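Local coordinates for AxyAgu115A (Amphibacillus xylanus NBRC 15112, PDB 6NPS), which is a family GH115 alpha-glucuronidase that probably hydrolyses glucuronic acid side groups from arabinoglucuronoxylan, at residues A[407-412]-A[432-437]; A[445-450]-A[466-471]; A[383-388]-A[868-873]. The protein carries 3 engineered substitutions. All coordinates share one frame; numbering follows the deposited sequence.

Contact 1: residues A[407-412]-A[432-437]; sequences MYYHFD and WEQMTM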
loop_
_atom_site.group_PDB
_atom_site.type_symbol
_atom_site.label_atom_id
_atom_site.label_comp_id
_atom_site.label_asym_id
_atom_site.label_seq_id
_atom_site.Cartn_x
_atom_site.Cartn_y
_atom_site.Cartn_z
ATOM N N MET A 407 -3.201 39.666 -19.653
ATOM C CA MET A 407 -2.826 38.424 -18.975
ATOM C C MET A 407 -3.905 38.078 -17.967
ATOM O O MET A 407 -4.312 38.922 -17.153
ATOM C CB MET A 407 -1.464 38.526 -18.275
ATOM C CG MET A 407 -1.051 37.202 -17.490
ATOM S SD MET A 407 -0.987 35.743 -18.605
ATOM C CE MET A 407 0.201 36.293 -19.821
ATOM N N TYR A 408 -4.373 36.836 -18.037
ATOM C CA TYR A 408 -5.328 36.269 -17.096
ATOM C C TYR A 408 -4.581 35.242 -16.249
ATOM O O TYR A 408 -4.097 34.235 -16.774
ATOM C CB TYR A 408 -6.493 35.651 -17.872
ATOM C CG TYR A 408 -7.482 34.908 -17.020
ATOM C CD1 TYR A 408 -7.767 35.321 -15.726
ATOM C CD2 TYR A 408 -8.146 33.787 -17.529
ATOM C CE1 TYR A 408 -8.685 34.610 -14.928
ATOM C CE2 TYR A 408 -9.078 33.089 -16.761
ATOM C CZ TYR A 408 -9.324 33.496 -15.462
ATOM O OH TYR A 408 -10.224 32.785 -14.695
ATOM N N TYR A 409 -4.451 35.529 -14.952
ATOM C CA TYR A 409 -3.617 34.812 -13.993
ATOM C C TYR A 409 -4.539 34.188 -12.947
ATOM O O TYR A 409 -5.685 34.613 -12.796
ATOM C CB TYR A 409 -2.593 35.783 -13.356
ATOM C CG TYR A 409 -1.428 35.081 -12.686
ATOM C CD1 TYR A 409 -0.344 34.598 -13.439
ATOM C CD2 TYR A 409 -1.407 34.907 -11.319
ATOM C CE1 TYR A 409 0.732 33.932 -12.829
ATOM C CE2 TYR A 409 -0.317 34.218 -10.680
ATOM C CZ TYR A 409 0.740 33.756 -11.455
ATOM O OH TYR A 409 1.811 33.098 -10.870
ATOM N N HIS A 410 -4.099 33.094 -12.302
ATOM C CA HIS A 410 -4.929 32.382 -11.323
ATOM C C HIS A 410 -4.267 32.346 -9.945
ATOM O O HIS A 410 -3.121 31.906 -9.813
ATOM C CB HIS A 410 -5.198 30.931 -11.753
ATOM C CG HIS A 410 -6.215 30.794 -12.844
ATOM N ND1 HIS A 410 -5.916 31.058 -14.162
ATOM C CD2 HIS A 410 -7.532 30.453 -12.814
ATOM C CE1 HIS A 410 -6.987 30.854 -14.898
ATOM N NE2 HIS A 410 -7.982 30.480 -14.110
ATOM N N PHE A 411 -5.013 32.774 -8.920
ATOM C CA PHE A 411 -4.774 32.453 -7.517
ATOM C C PHE A 411 -5.700 31.358 -7.031
ATOM O O PHE A 411 -5.614 30.985 -5.861
ATOM C CB PHE A 411 -5.019 33.675 -6.598
ATOM C CG PHE A 411 -4.100 34.849 -6.833
ATOM C CD1 PHE A 411 -2.920 34.719 -7.547
ATOM C CD2 PHE A 411 -4.426 36.095 -6.307
ATOM C CE1 PHE A 411 -2.061 35.791 -7.718
ATOM C CE2 PHE A 411 -3.576 37.188 -6.504
ATOM C CZ PHE A 411 -2.404 37.040 -7.220
ATOM N N ASP A 412 -6.614 30.878 -7.886
ATOM C CA ASP A 412 -7.713 29.988 -7.520
ATOM C C ASP A 412 -8.156 29.306 -8.798
ATOM O O ASP A 412 -8.227 29.955 -9.840
ATOM C CB ASP A 412 -8.844 30.807 -6.886
ATOM C CG ASP A 412 -9.920 29.966 -6.198
ATOM O OD1 ASP A 412 -10.711 29.293 -6.900
ATOM O OD2 ASP A 412 -10.007 30.024 -4.941
ATOM N N TRP A 432 5.679 37.640 -8.556
ATOM C CA TRP A 432 6.545 38.686 -9.089
ATOM C C TRP A 432 7.284 38.187 -10.325
ATOM O O TRP A 432 7.331 38.873 -11.352
ATOM C CB TRP A 432 7.531 39.176 -8.016
ATOM C CG TRP A 432 8.498 40.194 -8.514
ATOM C CD1 TRP A 432 8.360 41.549 -8.432
ATOM C CD2 TRP A 432 9.734 39.956 -9.199
ATOM N NE1 TRP A 432 9.425 42.165 -9.011
ATOM C CE2 TRP A 432 10.297 41.215 -9.477
ATOM C CE3 TRP A 432 10.427 38.806 -9.587
ATOM C CZ2 TRP A 432 11.512 41.360 -10.147
ATOM C CZ3 TRP A 432 11.640 38.956 -10.253
ATOM C CH2 TRP A 432 12.171 40.216 -10.510
ATOM N N GLU A 433 7.852 36.975 -10.252
ATOM C CA GLU A 433 8.651 36.477 -11.367
ATOM C C GLU A 433 7.795 36.292 -12.620
ATOM O O GLU A 433 8.222 36.608 -13.731
ATOM C CB GLU A 433 9.323 35.157 -10.976
ATOM C CG GLU A 433 10.288 34.609 -12.019
ATOM C CD GLU A 433 9.667 33.462 -12.823
ATOM O OE1 GLU A 433 8.683 32.857 -12.327
ATOM O OE2 GLU A 433 10.163 33.161 -13.934
ATOM N N GLN A 434 6.621 35.712 -12.468
ATOM C CA GLN A 434 5.787 35.468 -13.643
ATOM C C GLN A 434 5.218 36.778 -14.194
ATOM O O GLN A 434 5.255 37.029 -15.409
ATOM C CB GLN A 434 4.661 34.496 -13.278
ATOM C CG GLN A 434 5.125 33.101 -12.909
ATOM C CD GLN A 434 5.720 32.382 -14.098
ATOM O OE1 GLN A 434 5.053 32.149 -15.087
ATOM N NE2 GLN A 434 6.999 32.039 -14.006
ATOM N N MET A 435 4.624 37.605 -13.326
ATOM C CA MET A 435 3.964 38.805 -13.851
ATOM C C MET A 435 4.959 39.849 -14.326
ATOM O O MET A 435 4.656 40.566 -15.280
ATOM C CB MET A 435 3.014 39.414 -12.810
ATOM C CG MET A 435 1.714 38.582 -12.564
ATOM S SD MET A 435 0.880 37.953 -14.034
ATOM C CE MET A 435 0.312 39.516 -14.825
ATOM N N THR A 436 6.179 39.937 -13.740
ATOM C CA THR A 436 7.137 40.850 -14.357
ATOM C C THR A 436 7.628 40.331 -15.694
ATOM O O THR A 436 7.930 41.130 -16.585
ATOM C CB THR A 436 8.347 41.141 -13.455
ATOM O OG1 THR A 436 9.036 39.913 -13.132
ATOM C CG2 THR A 436 7.879 41.835 -12.179
ATOM N N MET A 437 7.743 39.011 -15.853
ATOM C CA MET A 437 8.106 38.490 -17.164
ATOM C C MET A 437 7.045 38.833 -18.217
ATOM O O MET A 437 7.377 39.165 -19.367
ATOM C CB MET A 437 8.296 36.989 -17.079
ATOM C CG MET A 437 8.917 36.428 -18.312
ATOM S SD MET A 437 9.269 34.697 -18.054
ATOM C CE MET A 437 10.034 34.261 -19.599
#
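Met-435 reaches from helix 428-440 to two side chains of strand 405-410, its sulfur lying by the Tyr-409 ring and its methyl by Met-407. The Met-435 chain is folded at both later torsions, which carries SD to 3.6 Å from Tyr-409 CD1 and turns CE back against Met-407 CG, 3.8 Å away. The sulfur stands 4.2 Å from the centre of the phenol ring and 35° off its normal, an oblique Met-aromatic contact. With CG anti to the backbone N, chi1 -162°, the Tyr-409 ring reaches toward the helix and its hydroxyl end meets the aliphatic part of Gln-434, OH lying 3.9 Å from Gln-434 CG. Bent at chi2, Gln-434 turns its amide away from the phenol; OE1 accepts from Leu-390 N, while Tyr-409 OH makes a weak hydrogen bond to Gly-388 O. With an alanine in place of Tyr-409, the Met-435 sulfur would probably lose its aromatic neighbour and Gly-388 O its hydroxyl partner. Helix and strand, antiparallel within one beta-alpha-beta unit of the TIM-type barrel, are thus joined by dispersion; the Tyr-409 hydroxyl and Gln-434 OE1 turn to the loop after strand 379-383, while Gln-434 NE2 donates to Glu-433 OE1 on the helix.

Contact 2: residues A[445-450]-A[466-471]; sequences DLWIVN and DLAYDF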
loop_
_atom_site.group_PDB
_atom_site.type_symbol
_atom_site.label_atom_id
_atom_site.label_comp_id
_atom_site.label_asym_id
_atom_site.label_seq_id
_atom_site.Cartn_x
_atom_site.Cartn_y
_atom_site.Cartn_z
ATOM N N ASP A 445 -1.532 45.895 -21.284
ATOM C CA ASP A 445 -2.799 46.608 -21.385
ATOM C C ASP A 445 -3.851 46.117 -20.406
ATOM O O ASP A 445 -4.662 46.913 -19.924
ATOM C CB ASP A 445 -3.324 46.507 -22.811
ATOM C CG ASP A 445 -2.631 47.512 -23.735
ATOM O OD1 ASP A 445 -1.416 47.341 -24.016
ATOM O OD2 ASP A 445 -3.295 48.491 -24.146
ATOM N N LEU A 446 -3.846 44.837 -20.065
ATOM C CA LEU A 446 -4.884 44.345 -19.176
ATOM C C LEU A 446 -4.306 43.229 -18.323
ATOM O O LEU A 446 -3.657 42.328 -18.855
ATOM C CB LEU A 446 -6.089 43.842 -20.007
ATOM C CG LEU A 446 -7.310 43.357 -19.229
ATOM C CD1 LEU A 446 -8.600 43.542 -20.077
ATOM C CD2 LEU A 446 -7.159 41.892 -18.914
ATOM N N TRP A 447 -4.556 43.272 -17.010
ATOM C CA TRP A 447 -4.138 42.212 -16.102
ATOM C C TRP A 447 -5.331 41.871 -15.233
ATOM O O TRP A 447 -5.852 42.747 -14.530
ATOM C CB TRP A 447 -2.988 42.628 -15.152
ATOM C CG TRP A 447 -1.588 42.675 -15.666
ATOM C CD1 TRP A 447 -1.161 42.636 -16.977
ATOM C CD2 TRP A 447 -0.407 42.817 -14.862
ATOM N NE1 TRP A 447 0.208 42.724 -17.021
ATOM C CE2 TRP A 447 0.695 42.849 -15.736
ATOM C CE3 TRP A 447 -0.179 42.922 -13.480
ATOM C CZ2 TRP A 447 2.002 42.978 -15.280
ATOM C CZ3 TRP A 447 1.151 43.046 -13.027
ATOM C CH2 TRP A 447 2.207 43.092 -13.938
ATOM N N ILE A 448 -5.735 40.607 -15.214
ATOM C CA ILE A 448 -6.814 40.227 -14.313
ATOM C C ILE A 448 -6.449 38.898 -13.639
ATOM O O ILE A 448 -5.844 38.020 -14.261
ATOM C CB ILE A 448 -8.146 40.162 -15.095
ATOM C CG1 ILE A 448 -9.308 39.808 -14.150
ATOM C CG2 ILE A 448 -8.023 39.196 -16.303
ATOM C CD1 ILE A 448 -10.716 40.221 -14.686
ATOM N N VAL A 449 -6.788 38.749 -12.358
ATOM C CA VAL A 449 -6.463 37.511 -11.644
ATOM C C VAL A 449 -7.736 36.859 -11.131
ATOM O O VAL A 449 -8.624 37.526 -10.611
ATOM C CB VAL A 449 -5.424 37.747 -10.515
ATOM C CG1 VAL A 449 -5.865 38.905 -9.550
ATOM C CG2 VAL A 449 -5.191 36.449 -9.697
ATOM N N ASN A 450 -7.827 35.536 -11.293
ATOM C CA ASN A 450 -8.895 34.766 -10.674
ATOM C C ASN A 450 -8.632 34.616 -9.178
ATOM O O ASN A 450 -7.645 33.972 -8.777
ATOM C CB ASN A 450 -8.988 33.382 -11.340
ATOM C CG ASN A 450 -10.174 32.557 -10.859
ATOM O OD1 ASN A 450 -10.642 32.669 -9.711
ATOM N ND2 ASN A 450 -10.687 31.712 -11.759
ATOM N N ASP A 466 -0.914 46.251 -6.879
ATOM C CA ASP A 466 0.090 47.294 -6.652
ATOM C C ASP A 466 1.151 47.230 -7.727
ATOM O O ASP A 466 1.647 48.260 -8.185
ATOM C CB ASP A 466 0.750 47.127 -5.271
ATOM C CG ASP A 466 0.117 48.006 -4.201
ATOM O OD1 ASP A 466 -0.216 49.165 -4.524
ATOM O OD2 ASP A 466 -0.051 47.534 -3.037
ATOM N N LEU A 467 1.509 46.010 -8.126
ATOM C CA LEU A 467 2.412 45.780 -9.249
ATOM C C LEU A 467 1.837 46.323 -10.553
ATOM O O LEU A 467 2.544 46.991 -11.321
ATOM C CB LEU A 467 2.685 44.267 -9.350
ATOM C CG LEU A 467 3.704 43.833 -10.404
ATOM C CD1 LEU A 467 5.036 44.535 -10.132
ATOM C CD2 LEU A 467 3.842 42.302 -10.387
ATOM N N ALA A 468 0.547 46.064 -10.818
ATOM C CA ALA A 468 -0.093 46.583 -12.031
ATOM C C ALA A 468 -0.135 48.105 -12.023
ATOM O O ALA A 468 0.034 48.753 -13.068
ATOM C CB ALA A 468 -1.532 46.044 -12.180
ATOM N N TYR A 469 -0.368 48.694 -10.852
ATOM C CA TYR A 469 -0.530 50.142 -10.786
ATOM C C TYR A 469 0.802 50.871 -10.925
ATOM O O TYR A 469 0.883 51.871 -11.640
ATOM C CB TYR A 469 -1.229 50.505 -9.479
ATOM C CG TYR A 469 -1.398 51.996 -9.241
ATOM C CD1 TYR A 469 -2.393 52.728 -9.906
ATOM C CD2 TYR A 469 -0.562 52.675 -8.352
ATOM C CE1 TYR A 469 -2.539 54.105 -9.686
ATOM C CE2 TYR A 469 -0.708 54.058 -8.125
ATOM C CZ TYR A 469 -1.698 54.752 -8.795
ATOM O OH TYR A 469 -1.834 56.093 -8.559
ATOM N N ASP A 470 1.863 50.397 -10.257
ATOM C CA ASP A 470 3.175 51.097 -10.224
ATOM C C ASP A 470 4.277 50.075 -10.479
ATOM O O ASP A 470 4.927 49.552 -9.561
ATOM C CB ASP A 470 3.389 51.836 -8.894
ATOM C CG ASP A 470 4.573 52.826 -8.935
ATOM O OD1 ASP A 470 5.410 52.765 -9.864
ATOM O OD2 ASP A 470 4.658 53.660 -8.007
ATOM N N PHE A 471 4.476 49.767 -11.757
ATOM C CA PHE A 471 5.445 48.730 -12.089
ATOM C C PHE A 471 6.873 49.211 -11.835
ATOM O O PHE A 471 7.766 48.407 -11.555
ATOM C CB PHE A 471 5.240 48.305 -13.546
ATOM C CG PHE A 471 5.935 47.054 -13.899
ATOM C CD1 PHE A 471 5.351 45.825 -13.605
ATOM C CD2 PHE A 471 7.195 47.094 -14.495
ATOM C CE1 PHE A 471 6.002 44.641 -13.921
ATOM C CE2 PHE A 471 7.871 45.917 -14.817
ATOM C CZ PHE A 471 7.290 44.704 -14.530
#
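Trp-447 alone carries the strand's side of this contact, its indole meeting Leu-467, Ala-468 and Phe-471 of the segment 466-471. From CB, which points toward the helix, chi1 of -78° sets CG anti to the carbonyl carbon, and chi2 of 14° keeps CD1 on the backbone side, so that the six-membered ring leads. The pyrrole side stays behind: NE1 donates to Val-443 O, in the turn leading into the strand, and that bond helps fix the rotation of the indole. Along the other border the ring atoms meet the helix in order. CE3 comes first, 3.6 Å from Ala-468 CB, a methyl small enough to let the indole close on the helix backbone, so that CZ3 lies 3.8 Å from Ala-468 N. CZ3 also touches Leu-467 CG at 3.7 Å, and this branch point sits at the ring edge, in its plane. At the tip, CH2 has Leu-467 CD2 at 4.0 Å and Phe-471 CE1 at 4.1 Å, the phenyl also coming to the indole edge. Phe-471 already belongs to the next short helix, 471-474, whose N-cap is Asp-470 with OD1 bonded to Lys-473 N. Strand 446-450 is flanked in the barrel by strands 170-174 and 405-410, and outside it the indole is wedged between two helices: Phe-464 of helix 458-469 meets it with planes at about 45°, Met-435 and Tyr-439 of helix 428-440 pack on it, and Tyr-439 also stacks on Phe-471.

Contact 3: residues A[383-388]-A[868-873]; sequences CDDNHG and PSNPVT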
loop_
_atom_site.group_PDB
_atom_site.type_symbol
_atom_site.label_atom_id
_atom_site.label_comp_id
_atom_site.label_asym_id
_atom_site.label_seq_id
_atom_site.Cartn_x
_atom_site.Cartn_y
_atom_site.Cartn_z
ATOM N N CYS A 383 -3.160 33.809 -21.316
ATOM C CA CYS A 383 -3.602 33.198 -20.073
ATOM C C CYS A 383 -2.460 32.363 -19.536
ATOM O O CYS A 383 -1.646 31.848 -20.317
ATOM C CB CYS A 383 -4.856 32.337 -20.296
ATOM S SG CYS A 383 -6.183 33.304 -21.179
ATOM N N ASP A 384 -2.384 32.252 -18.206
ATOM C CA ASP A 384 -1.493 31.261 -17.607
ATOM C C ASP A 384 -2.088 29.860 -17.787
ATOM O O ASP A 384 -3.112 29.664 -18.448
ATOM C CB ASP A 384 -1.228 31.577 -16.133
ATOM C CG ASP A 384 -2.429 31.262 -15.211
ATOM O OD1 ASP A 384 -3.555 30.955 -15.684
ATOM O OD2 ASP A 384 -2.225 31.323 -13.960
ATOM N N ASP A 385 -1.425 28.854 -17.210
ATOM C CA ASP A 385 -1.847 27.483 -17.396
ATOM C C ASP A 385 -2.845 27.036 -16.325
ATOM O O ASP A 385 -3.019 25.830 -16.131
ATOM C CB ASP A 385 -0.628 26.558 -17.413
ATOM C CG ASP A 385 0.139 26.546 -16.077
ATOM O OD1 ASP A 385 -0.188 27.294 -15.115
ATOM O OD2 ASP A 385 1.099 25.754 -15.980
ATOM N N ASN A 386 -3.467 27.982 -15.610
ATOM C CA ASN A 386 -4.488 27.771 -14.586
ATOM C C ASN A 386 -3.797 27.439 -13.273
ATOM O O ASN A 386 -4.470 27.322 -12.250
ATOM C CB ASN A 386 -5.542 26.698 -14.963
ATOM C CG ASN A 386 -6.401 27.151 -16.139
ATOM O OD1 ASN A 386 -6.999 28.228 -16.072
ATOM N ND2 ASN A 386 -6.448 26.367 -17.211
ATOM N N HIS A 387 -2.466 27.358 -13.260
ATOM C CA HIS A 387 -1.725 27.051 -12.050
ATOM C C HIS A 387 -0.662 28.083 -11.752
ATOM O O HIS A 387 0.192 27.843 -10.900
ATOM C CB HIS A 387 -1.140 25.656 -12.165
ATOM C CG HIS A 387 -2.218 24.624 -12.133
ATOM N ND1 HIS A 387 -2.564 23.951 -10.980
ATOM C CD2 HIS A 387 -3.090 24.227 -13.089
ATOM C CE1 HIS A 387 -3.582 23.153 -11.234
ATOM N NE2 HIS A 387 -3.932 23.307 -12.508
ATOM N N GLY A 388 -0.699 29.227 -12.430
ATOM C CA GLY A 388 0.210 30.297 -12.098
ATOM C C GLY A 388 1.495 30.313 -12.895
ATOM O O GLY A 388 2.406 31.092 -12.557
ATOM N N PRO A 868 8.564 24.816 -12.926
ATOM C CA PRO A 868 7.839 24.265 -14.109
ATOM C C PRO A 868 7.237 25.349 -15.001
ATOM O O PRO A 868 6.025 25.554 -15.098
ATOM C CB PRO A 868 6.760 23.384 -13.462
ATOM C CG PRO A 868 6.449 24.048 -12.174
ATOM C CD PRO A 868 7.803 24.621 -11.676
ATOM N N SER A 869 8.106 26.069 -15.680
ATOM C CA SER A 869 7.718 27.080 -16.650
ATOM C C SER A 869 7.326 26.447 -17.980
ATOM O O SER A 869 7.785 25.359 -18.343
ATOM C CB SER A 869 8.875 28.053 -16.866
ATOM O OG SER A 869 8.851 29.014 -15.840
ATOM N N ASN A 870 6.505 27.174 -18.733
ATOM C CA ASN A 870 6.115 26.714 -20.046
ATOM C C ASN A 870 6.879 27.483 -21.116
ATOM O O ASN A 870 7.259 28.634 -20.890
ATOM C CB ASN A 870 4.605 26.915 -20.218
ATOM C CG ASN A 870 3.824 26.155 -19.186
ATOM O OD1 ASN A 870 3.976 24.937 -19.089
ATOM N ND2 ASN A 870 2.997 26.843 -18.393
ATOM N N PRO A 871 7.139 26.888 -22.288
ATOM C CA PRO A 871 7.832 27.630 -23.347
ATOM C C PRO A 871 7.106 28.927 -23.678
ATOM O O PRO A 871 5.867 28.983 -23.708
ATOM C CB PRO A 871 7.800 26.669 -24.548
ATOM C CG PRO A 871 7.490 25.320 -23.993
ATOM C CD PRO A 871 6.714 25.544 -22.732
ATOM N N VAL A 872 7.892 29.977 -23.970
ATOM C CA VAL A 872 7.315 31.300 -24.258
ATOM C C VAL A 872 6.936 31.495 -25.717
ATOM O O VAL A 872 6.294 32.511 -26.049
ATOM C CB VAL A 872 8.271 32.451 -23.866
ATOM C CG1 VAL A 872 8.604 32.352 -22.419
ATOM C CG2 VAL A 872 9.557 32.415 -24.739
ATOM N N THR A 873 7.305 30.575 -26.606
ATOM C CA THR A 873 6.907 30.689 -28.007
ATOM C C THR A 873 6.045 29.493 -28.415
ATOM O O THR A 873 5.981 28.472 -27.727
ATOM C CB THR A 873 8.101 30.783 -28.971
ATOM O OG1 THR A 873 8.640 29.472 -29.187
ATOM C CG2 THR A 873 9.192 31.752 -28.475
#
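The carboxylate of Asp-385 and the amide of Asn-870 meet with their planes 71° apart, one approached through a face and the other using its own plane. Asp-385 OD2 lies in the plane of the Asn-870 amide, whereas ND2 stands above one face of the carboxylate, donating to OD2 at 3.3 Å in a long but nearly straight bond of 167°. The opposite face receives His-387 N, 2.9 Å from Asp-385 OD1. The imidazole of His-387 has the Asp-385 carbonyl oxygen at its edge, in plane, and Tyr-420 meets this ring. With chi1 of Asp-385 at 64°, CG is tucked between the backbone N and the carbonyl carbon, a position from which OD1 reaches His-387 N and OD2 faces Asn-870. Because OD1 accepts from the backbone N two residues on, this is an Asx turn, and Asp-384 makes another just before it, with OD1 3.0 Å from Asn-386 N; its OD2 takes a weak bond from Gly-388 N. Two successive Asx turns thus shape the loop leaving the C-terminal end of barrel strand 379-383 and present the Asp-385 carboxylate to the C-terminal domain. OD2 gathers further donors from both sides, Trp-906 NE1 of helix 904-912 and Asn-389 ND2 of its own loop, so that three N-H groups grip one buried oxygen. Asn-870 is likewise held at both ends of its amide: ND2 also donates to Leu-390 O on the barrel side, whereas OD1 is bonded to Tyr-899 OH within its own domain.

How the contacts relate
Followed from the N terminus, the chain opens contact 3 at 383-388 and closes it only at 868-873, some 480 residues later, so that contacts 1 and 2 are both nested inside that long loop. Contact 1 closes first, between 407-412 and 432-437, before contact 2 opens at 445-450 and closes at 466-471; the two stand in series and none of the three cross. Contacts 1 and 2 fasten successive helices to adjacent barrel strands and touch through Met-435 CE and Trp-447 CD2, 3.4 Å apart. His-410 ND1 and Asp-384 OD1, 2.8 Å apart, link contact 1 to contact 3. Contact 3 ties the barrel to the C-terminal domain; the centres of contacts 3 and 2 lie about 17 Å apart.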